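Local coordinates for protein polyphenol oxidase, chloroplastic (Malus domestica, PDB 6ELV) that catalyses the oxidation of mono- and o-diphenols to o-quinones and is represented here by its isolated C-terminal domain, with a bound calcium ion, at residues 47-52 with 123-128; 66-71 with 106-111; 80-85 with 112-117. One frame throughout, in Å; residues are numbered along the deposited sequence.

Contact 1: residues 47-52 with 123-128; sequences EILVIE and VVVTLV
Leu49 and Val125 meet tip to tip between two strands whose CA atoms lie 9.1 Å apart at this pair. Leu49 CD1 comes to 3.9 Å from Val125 CG2. The other methyl, Leu49 CD2, sits 4.1 Å from Val125 CG1 and equally far from CG2, so both branches of each residue are used. In Leu49 the N-CA-CB-CG torsion is fully anti (chi1 179°), which sends the isobutyl group across the gap. One step along, Ile51 and Leu127 behave differently: they run alongside one another, pointing opposite ways. Their one close approach is Ile51 CD1 to Leu127 CD2, at 4.0 Å.

The next shell is also aliphatic. Val66 of the strand beside 122-131 packs on both Leu49 and Ile51. Ile139 and Ile141 touch Leu49, Val29 touches Val125, and Leu21 touches Leu127. At the end of the row, the carboxylate of Glu47 is paired with Arg31.

Segment 47-52 belongs to the antiparallel sheet and 123-128 to the mixed one. All four touching residues are buried, near the centre of the chain. This is the hydrophobic interior of a beta sandwich. Methyl groups alone join the two segments, so the cohesion is hydrophobic and carries no directional bond.

Contact 2: residues 66-71 with 106-111; sequences VYVNDV and LGLTDL. With CA (calcium ion), chain B.
The CA atoms of Val66 and Leu106 lie 9.0 Å apart and those of Val68 and Leu111 8.1 Å apart, as strand 62-70 passes over the end of strand 99-107 and the start of helix 109-115. Alternate residues of the strand do the packing. Leu106 brings one methyl, CD1, against the whole isopropyl group of Val66, nearest at CB (3.8 Å). Val68 serves two leucines. Its CB and CG1 receive Leu111 CD2, with CB to CD2 at 3.7 Å. Its other methyl, CG2, meets Leu108 CD2 at 4.1 Å. Leu111 holds CG anti to its own N (chi1 -172°), and this carries its methyls off the helix onto the valine. Ala84 lies against both Leu106 and Leu111.

Tyr67 and Asn69 point to the other side of the sheet. The side-chain amide of Asn69 reaches the carbonyl of the following residue: ND2 donates to Asp70 O over 2.8 Å. The bond is bent, and the donor stands well above the carbonyl plane.

The strand then delivers Asp70 to calcium. Both carboxylate oxygens, OD1 and OD2, bind the metal at 2.5 Å. Asp72, Asp120 and two waters also bind it. The arrangement is that of a beta sandwich with a short helix packed at one end, beside a calcium site of three aspartates.

Contact 3: residues 80-85 with 112-117; sequences KTEFAG and LEEIEA
Glu82 and Ile115 bring the edge strand 82-89 against the C-terminal part of helix 109-115, where a Schellman motif ends that helix. The CA atoms of the pair are 7.4 Å apart. The two side chains overlap flank to flank, antiparallel. The branch methyl of Ile115, CG2, does the touching. It lies 3.7 Å from Glu82 CB and 4.0 Å from Glu82 CG. The acid therefore offers its aliphatic stem to the isoleucine, and its carboxylate lies beyond.

Two torsions put it there. CB of Glu82 points toward the helix. The chain leaves CB in the anti direction (chi1 -174°), which lays the stem alongside Ile115 CG2, and a bend at chi2 (68°) then turns the carboxylate off the line of the stem. On the inner side Ile115 also packs on Val68, and Leu111 touches Glu82.

The carboxylate lies near a second acid. Glu82 OE2 and Glu114 OE1 are 4.4 Å apart. Two like charges at this spacing would probably repel somewhat, and the closeness may raise the pKa of one of them slightly. Glu114 is exposed, so solvent can screen it.

Glu116, with its positive phi, takes the C-prime place of the Schellman motif. Ala117 N reaches back to Leu112 O at 3.0 Å, and Glu116 N makes a weak bond to Glu113 O. This ends the helix and turns the chain away.

Across the contact the strand has its own irregularity. Val66 is faced by two residues at once, Ala84 and Gly85, which makes a classic beta bulge. Lacking a side chain, Gly85 can take backbone angles at which a CB would jam against Ala84 O. Its N sits 3.5 Å above the plane of the Phe83 ring, over the ring centre.

The three contacts form one continuous block. Contact 1 lies near the centre of the chain. The centres of contacts 1 and 2 are about 7 Å apart. The centres of contacts 2 and 3 are about 5 Å apart, and those of contacts 1 and 3 about 11 Å. Leu49 N is probably hydrogen-bonded to Leu106 O (2.8 Å), and Val66 N to Gly85 O (2.8 Å). Val124 O packs on Val68 CG1 at 3.7 Å, joining contacts 1 and 2 within the mixed sheet. Contacts 2 and 3 share helix 109-115. Calcium lies at one end of this block. Asp70 of contact 2 binds it; the ion is about 8 Å from the Ile115 side chain and about 14 Å from that of Val125.

Contact 1: residues 47-52 with 123-128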
loop_
_atom_site.group_PDB
_atom_site.type_symbol
_atom_site.label_atom_id
_atom_site.label_comp_id
_atom_site.label_asym_id
_atom_site.label_seq_id
_atom_site.Cartn_x
_atom_site.Cartn_y
_atom_site.Cartn_z
ATOM N N GLU A 47 0.874 -13.176 -3.223
ATOM C CA GLU A 47 1.283 -12.358 -2.093
ATOM C C GLU A 47 0.564 -11.022 -2.235
ATOM O O GLU A 47 0.698 -10.357 -3.265
ATOM C CB GLU A 47 2.803 -12.206 -2.143
ATOM C CG GLU A 47 3.408 -11.530 -0.940
ATOM C CD GLU A 47 4.926 -11.601 -0.879
ATOM O OE1 GLU A 47 5.536 -12.362 -1.662
ATOM O OE2 GLU A 47 5.508 -10.873 -0.053
ATOM N N ILE A 48 -0.211 -10.652 -1.222
ATOM C CA ILE A 48 -1.181 -9.568 -1.323
ATOM C C ILE A 48 -0.801 -8.413 -0.403
ATOM O O ILE A 48 -0.631 -8.608 0.803
ATOM C CB ILE A 48 -2.598 -10.087 -0.998
ATOM C CG1 ILE A 48 -2.923 -11.226 -1.975
ATOM C CG2 ILE A 48 -3.606 -8.953 -1.021
ATOM C CD1 ILE A 48 -4.325 -11.504 -2.242
ATOM N N LEU A 49 -0.708 -7.207 -0.967
ATOM C CA LEU A 49 -0.594 -5.979 -0.188
ATOM C C LEU A 49 -1.995 -5.538 0.226
ATOM O O LEU A 49 -2.883 -5.403 -0.622
ATOM C CB LEU A 49 0.052 -4.904 -1.058
ATOM C CG LEU A 49 0.240 -3.520 -0.448
ATOM C CD1 LEU A 49 1.147 -3.585 0.769
ATOM C CD2 LEU A 49 0.816 -2.586 -1.490
ATOM N N VAL A 50 -2.192 -5.319 1.523
ATOM C CA VAL A 50 -3.492 -4.977 2.091
ATOM C C VAL A 50 -3.383 -3.603 2.727
ATOM O O VAL A 50 -2.594 -3.399 3.657
ATOM C CB VAL A 50 -3.957 -6.017 3.119
ATOM C CG1 VAL A 50 -5.369 -5.688 3.610
ATOM C CG2 VAL A 50 -3.900 -7.408 2.525
ATOM N N ILE A 51 -4.160 -2.662 2.221
ATOM C CA ILE A 51 -4.270 -1.335 2.804
ATOM C C ILE A 51 -5.609 -1.293 3.505
ATOM O O ILE A 51 -6.654 -1.357 2.854
ATOM C CB ILE A 51 -4.148 -0.260 1.728
ATOM C CG1 ILE A 51 -2.814 -0.477 1.037
ATOM C CG2 ILE A 51 -4.234 1.130 2.334
ATOM C CD1 ILE A 51 -2.639 0.315 -0.165
ATOM N N GLU A 52 -5.575 -1.216 4.834
ATOM C CA GLU A 52 -6.753 -1.378 5.671
ATOM C C GLU A 52 -7.247 -0.043 6.204
ATOM O O GLU A 52 -6.501 0.934 6.293
ATOM C CB GLU A 52 -6.447 -2.293 6.859
ATOM N N VAL A 123 9.597 -4.555 1.775
ATOM C CA VAL A 123 9.552 -3.671 0.616
ATOM C C VAL A 123 9.152 -2.286 1.098
ATOM O O VAL A 123 8.682 -2.109 2.222
ATOM C CB VAL A 123 8.575 -4.170 -0.470
ATOM C CG1 VAL A 123 8.990 -5.548 -0.970
ATOM C CG2 VAL A 123 7.131 -4.184 0.063
ATOM N N VAL A 124 9.322 -1.295 0.225
ATOM C CA VAL A 124 8.827 0.049 0.499
ATOM C C VAL A 124 7.556 0.282 -0.296
ATOM O O VAL A 124 7.543 0.125 -1.526
ATOM C CB VAL A 124 9.880 1.115 0.168
ATOM C CG1 VAL A 124 9.283 2.513 0.324
ATOM C CG2 VAL A 124 11.097 0.948 1.072
ATOM N N VAL A 125 6.496 0.681 0.400
ATOM C CA VAL A 125 5.219 1.018 -0.213
ATOM C C VAL A 125 5.064 2.528 -0.157
ATOM O O VAL A 125 5.215 3.132 0.913
ATOM C CB VAL A 125 4.054 0.318 0.505
ATOM C CG1 VAL A 125 2.714 0.739 -0.096
ATOM C CG2 VAL A 125 4.221 -1.206 0.390
ATOM N N THR A 126 4.734 3.123 -1.300
ATOM C CA THR A 126 4.506 4.554 -1.419
ATOM C C THR A 126 3.036 4.785 -1.741
ATOM O O THR A 126 2.493 4.154 -2.654
ATOM C CB THR A 126 5.396 5.135 -2.529
ATOM O OG1 THR A 126 6.776 4.933 -2.197
ATOM C CG2 THR A 126 5.186 6.629 -2.708
ATOM N N LEU A 127 2.408 5.693 -0.997
ATOM C CA LEU A 127 1.027 6.095 -1.231
ATOM C C LEU A 127 1.042 7.532 -1.733
ATOM O O LEU A 127 1.619 8.412 -1.082
ATOM C CB LEU A 127 0.206 5.990 0.054
ATOM C CG LEU A 127 0.213 4.628 0.755
ATOM C CD1 LEU A 127 -0.702 4.683 1.956
ATOM C CD2 LEU A 127 -0.216 3.529 -0.182
ATOM N N VAL A 128 0.403 7.765 -2.871
ATOM C CA VAL A 128 0.443 9.046 -3.568
ATOM C C VAL A 128 -0.973 9.584 -3.655
ATOM O O VAL A 128 -1.759 9.151 -4.501
ATOM C CB VAL A 128 1.037 8.889 -4.978
ATOM C CG1 VAL A 128 1.188 10.245 -5.627
ATOM C CG2 VAL A 128 2.376 8.127 -4.952
#

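Contact 2: residues 66-71 with 106-111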
loop_
_atom_site.group_PDB
_atom_site.type_symbol
_atom_site.label_atom_id
_atom_site.label_comp_id
_atom_site.label_asym_id
_atom_site.label_seq_id
_atom_site.Cartn_x
_atom_site.Cartn_y
_atom_site.Cartn_z
ATOM N N VAL A 66 -0.682 3.638 -5.562
ATOM C CA VAL A 66 0.197 2.827 -4.730
ATOM C C VAL A 66 1.355 2.330 -5.576
ATOM O O VAL A 66 1.139 1.774 -6.664
ATOM C CB VAL A 66 -0.561 1.631 -4.130
ATOM C CG1 VAL A 66 0.343 0.844 -3.185
ATOM C CG2 VAL A 66 -1.825 2.098 -3.421
ATOM N N TYR A 67 2.572 2.517 -5.066
ATOM C CA TYR A 67 3.796 2.070 -5.717
ATOM C C TYR A 67 4.615 1.235 -4.739
ATOM O O TYR A 67 4.486 1.366 -3.519
ATOM C CB TYR A 67 4.648 3.257 -6.204
ATOM C CG TYR A 67 3.996 4.069 -7.293
ATOM C CD1 TYR A 67 2.949 4.943 -7.012
ATOM C CD2 TYR A 67 4.432 3.974 -8.606
ATOM C CE1 TYR A 67 2.359 5.685 -8.014
ATOM C CE2 TYR A 67 3.844 4.716 -9.610
ATOM C CZ TYR A 67 2.797 5.558 -9.310
ATOM O OH TYR A 67 2.204 6.300 -10.308
ATOM N N VAL A 68 5.490 0.396 -5.281
ATOM C CA VAL A 68 6.379 -0.432 -4.471
ATOM C C VAL A 68 7.798 -0.297 -5.005
ATOM O O VAL A 68 8.007 -0.218 -6.220
ATOM C CB VAL A 68 5.914 -1.910 -4.503
ATOM C CG1 VAL A 68 6.862 -2.815 -3.727
ATOM C CG2 VAL A 68 4.517 -2.030 -3.929
ATOM N N ASN A 69 8.779 -0.313 -4.103
ATOM C CA ASN A 69 10.173 -0.360 -4.519
ATOM C C ASN A 69 10.972 -1.232 -3.565
ATOM O O ASN A 69 10.552 -1.517 -2.446
ATOM C CB ASN A 69 10.830 1.033 -4.700
ATOM C CG ASN A 69 11.039 1.801 -3.398
ATOM O OD1 ASN A 69 10.198 2.613 -3.006
ATOM N ND2 ASN A 69 12.185 1.603 -2.756
ATOM N N ASP A 70 12.154 -1.620 -4.043
ATOM C CA ASP A 70 13.090 -2.435 -3.283
ATOM C C ASP A 70 13.578 -1.643 -2.072
ATOM O O ASP A 70 14.029 -0.496 -2.202
ATOM C CB ASP A 70 14.238 -2.805 -4.227
ATOM C CG ASP A 70 15.222 -3.790 -3.637
ATOM O OD1 ASP A 70 15.752 -3.529 -2.533
ATOM O OD2 ASP A 70 15.518 -4.809 -4.310
ATOM N N VAL A 71 13.489 -2.268 -0.894
ATOM C CA VAL A 71 13.848 -1.631 0.365
ATOM C C VAL A 71 15.293 -1.155 0.403
ATOM O O VAL A 71 15.628 -0.257 1.179
ATOM C CB VAL A 71 13.524 -2.593 1.528
ATOM C CG1 VAL A 71 14.465 -3.794 1.517
ATOM C CG2 VAL A 71 13.541 -1.863 2.862
ATOM N N LEU A 106 -3.901 -5.562 -3.300
ATOM C CA LEU A 106 -3.147 -5.523 -4.547
ATOM C C LEU A 106 -2.202 -6.719 -4.631
ATOM O O LEU A 106 -1.477 -7.022 -3.680
ATOM C CB LEU A 106 -2.314 -4.236 -4.630
ATOM C CG LEU A 106 -3.106 -2.930 -4.522
ATOM C CD1 LEU A 106 -2.150 -1.743 -4.578
ATOM C CD2 LEU A 106 -4.146 -2.835 -5.615
ATOM N N GLY A 107 -2.177 -7.390 -5.780
ATOM C CA GLY A 107 -1.253 -8.509 -5.952
ATOM C C GLY A 107 0.178 -8.037 -6.162
ATOM O O GLY A 107 0.440 -7.138 -6.975
ATOM N N LEU A 108 1.118 -8.675 -5.446
ATOM C CA LEU A 108 2.529 -8.306 -5.503
ATOM C C LEU A 108 3.446 -9.333 -6.150
ATOM O O LEU A 108 4.606 -9.006 -6.400
ATOM C CB LEU A 108 3.093 -8.058 -4.104
ATOM C CG LEU A 108 2.528 -6.888 -3.323
ATOM C CD1 LEU A 108 3.333 -6.761 -2.045
ATOM C CD2 LEU A 108 2.565 -5.589 -4.130
ATOM N N THR A 109 3.004 -10.563 -6.396
ATOM C CA THR A 109 3.953 -11.611 -6.768
ATOM C C THR A 109 4.730 -11.252 -8.033
ATOM O O THR A 109 5.969 -11.303 -8.053
ATOM C CB THR A 109 3.232 -12.956 -6.869
ATOM O OG1 THR A 109 2.789 -13.324 -5.558
ATOM C CG2 THR A 109 4.162 -14.035 -7.423
ATOM N N ASP A 110 4.027 -10.875 -9.104
ATOM C CA ASP A 110 4.733 -10.505 -10.329
ATOM C C ASP A 110 5.555 -9.237 -10.135
ATOM O O ASP A 110 6.677 -9.128 -10.650
ATOM C CB ASP A 110 3.746 -10.308 -11.482
ATOM C CG ASP A 110 3.031 -11.584 -11.877
ATOM O OD1 ASP A 110 3.674 -12.656 -11.895
ATOM O OD2 ASP A 110 1.817 -11.509 -12.176
ATOM N N LEU A 111 4.999 -8.260 -9.419
ATOM C CA LEU A 111 5.712 -7.010 -9.199
ATOM C C LEU A 111 7.064 -7.261 -8.535
ATOM O O LEU A 111 8.077 -6.674 -8.939
ATOM C CB LEU A 111 4.842 -6.072 -8.361
ATOM C CG LEU A 111 5.351 -4.635 -8.178
ATOM C CD1 LEU A 111 4.213 -3.690 -7.845
ATOM C CD2 LEU A 111 6.405 -4.529 -7.086
HETATM CA CA CA B . 16.933 -5.766 -2.518
HETATM O O HOH W 1 18.989 -7.103 -2.233
HETATM O O HOH W 2 16.900 -7.416 -4.279
#

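Contact 3: residues 80-85 with 112-117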
loop_
_atom_site.group_PDB
_atom_site.type_symbol
_atom_site.label_atom_id
_atom_site.label_comp_id
_atom_site.label_asym_id
_atom_site.label_seq_id
_atom_site.Cartn_x
_atom_site.Cartn_y
_atom_site.Cartn_z
ATOM N N LYS A 80 12.886 4.445 -8.247
ATOM C CA LYS A 80 12.789 3.109 -8.829
ATOM C C LYS A 80 11.465 2.440 -8.463
ATOM O O LYS A 80 11.379 1.209 -8.389
ATOM C CB LYS A 80 13.986 2.240 -8.434
ATOM C CG LYS A 80 15.339 2.798 -8.852
ATOM C CD LYS A 80 16.475 1.987 -8.242
ATOM C CE LYS A 80 17.828 2.529 -8.638
ATOM N NZ LYS A 80 17.894 3.991 -8.376
ATOM N N THR A 81 10.425 3.250 -8.242
ATOM C CA THR A 81 9.134 2.752 -7.789
ATOM C C THR A 81 8.295 2.243 -8.950
ATOM O O THR A 81 8.330 2.776 -10.066
ATOM C CB THR A 81 8.340 3.812 -7.021
ATOM O OG1 THR A 81 7.958 4.871 -7.904
ATOM C CG2 THR A 81 9.122 4.380 -5.860
ATOM N N GLU A 82 7.508 1.218 -8.650
ATOM C CA GLU A 82 6.712 0.490 -9.626
ATOM C C GLU A 82 5.250 0.546 -9.217
ATOM O O GLU A 82 4.911 0.183 -8.088
ATOM C CB GLU A 82 7.151 -0.972 -9.636
ATOM C CG GLU A 82 6.495 -1.785 -10.699
ATOM C CD GLU A 82 6.949 -1.383 -12.085
ATOM O OE1 GLU A 82 8.087 -0.879 -12.228
ATOM O OE2 GLU A 82 6.149 -1.558 -13.029
ATOM N N PHE A 83 4.392 0.949 -10.151
ATOM C CA PHE A 83 2.970 1.077 -9.879
ATOM C C PHE A 83 2.356 -0.277 -9.540
ATOM O O PHE A 83 2.519 -1.257 -10.276
ATOM C CB PHE A 83 2.285 1.666 -11.111
ATOM C CG PHE A 83 0.793 1.755 -10.986
ATOM C CD1 PHE A 83 0.201 2.701 -10.152
ATOM C CD2 PHE A 83 -0.033 0.899 -11.691
ATOM C CE1 PHE A 83 -1.184 2.787 -10.029
ATOM C CE2 PHE A 83 -1.429 0.994 -11.561
ATOM C CZ PHE A 83 -1.984 1.941 -10.735
ATOM N N ALA A 84 1.595 -0.310 -8.446
ATOM C CA ALA A 84 0.911 -1.518 -7.993
ATOM C C ALA A 84 -0.607 -1.456 -8.113
ATOM O O ALA A 84 -1.244 -2.517 -8.226
ATOM C CB ALA A 84 1.274 -1.824 -6.537
ATOM N N GLY A 85 -1.206 -0.273 -8.066
ATOM C CA GLY A 85 -2.651 -0.152 -8.126
ATOM C C GLY A 85 -3.091 1.167 -7.537
ATOM O O GLY A 85 -2.277 1.982 -7.112
ATOM N N LEU A 112 7.099 -8.119 -7.511
ATOM C CA LEU A 112 8.360 -8.356 -6.816
ATOM C C LEU A 112 9.387 -8.989 -7.744
ATOM O O LEU A 112 10.585 -8.708 -7.643
ATOM C CB LEU A 112 8.135 -9.223 -5.582
ATOM C CG LEU A 112 7.280 -8.576 -4.498
ATOM C CD1 LEU A 112 7.120 -9.511 -3.311
ATOM C CD2 LEU A 112 7.802 -7.200 -4.071
ATOM N N GLU A 113 8.941 -9.860 -8.648
ATOM C CA GLU A 113 9.854 -10.432 -9.635
ATOM C C GLU A 113 10.380 -9.356 -10.581
ATOM O O GLU A 113 11.571 -9.339 -10.921
ATOM C CB GLU A 113 9.136 -11.537 -10.415
ATOM C CG GLU A 113 10.016 -12.277 -11.400
ATOM C CD GLU A 113 9.264 -13.360 -12.154
ATOM O OE1 GLU A 113 8.140 -13.710 -11.740
ATOM O OE2 GLU A 113 9.800 -13.871 -13.157
ATOM N N GLU A 114 9.503 -8.450 -11.013
ATOM C CA GLU A 114 9.885 -7.417 -11.972
ATOM C C GLU A 114 10.865 -6.421 -11.369
ATOM O O GLU A 114 11.809 -5.990 -12.039
ATOM C CB GLU A 114 8.631 -6.714 -12.484
ATOM C CG GLU A 114 7.793 -7.618 -13.358
ATOM C CD GLU A 114 6.368 -7.144 -13.502
ATOM O OE1 GLU A 114 6.117 -5.945 -13.266
ATOM O OE2 GLU A 114 5.497 -7.978 -13.840
ATOM N N ILE A 115 10.658 -6.039 -10.109
ATOM C CA ILE A 115 11.593 -5.119 -9.466
ATOM C C ILE A 115 12.801 -5.831 -8.895
ATOM O O ILE A 115 13.726 -5.167 -8.419
ATOM C CB ILE A 115 10.927 -4.204 -8.422
ATOM C CG1 ILE A 115 10.484 -4.984 -7.186
ATOM C CG2 ILE A 115 9.773 -3.460 -9.050
ATOM C CD1 ILE A 115 10.069 -4.091 -6.028
ATOM N N GLU A 116 12.809 -7.162 -8.931
ATOM C CA GLU A 116 13.930 -7.983 -8.470
ATOM C C GLU A 116 14.163 -7.856 -6.965
ATOM O O GLU A 116 15.295 -7.727 -6.497
ATOM C CB GLU A 116 15.194 -7.739 -9.289
ATOM C CG GLU A 116 14.976 -7.980 -10.771
ATOM C CD GLU A 116 16.254 -7.904 -11.570
ATOM O OE1 GLU A 116 16.903 -6.839 -11.554
ATOM O OE2 GLU A 116 16.611 -8.910 -12.213
ATOM N N ALA A 117 13.067 -7.914 -6.209
ATOM C CA ALA A 117 13.073 -7.858 -4.753
ATOM C C ALA A 117 12.636 -9.173 -4.110
ATOM O O ALA A 117 12.336 -9.201 -2.911
ATOM C CB ALA A 117 12.188 -6.708 -4.266
#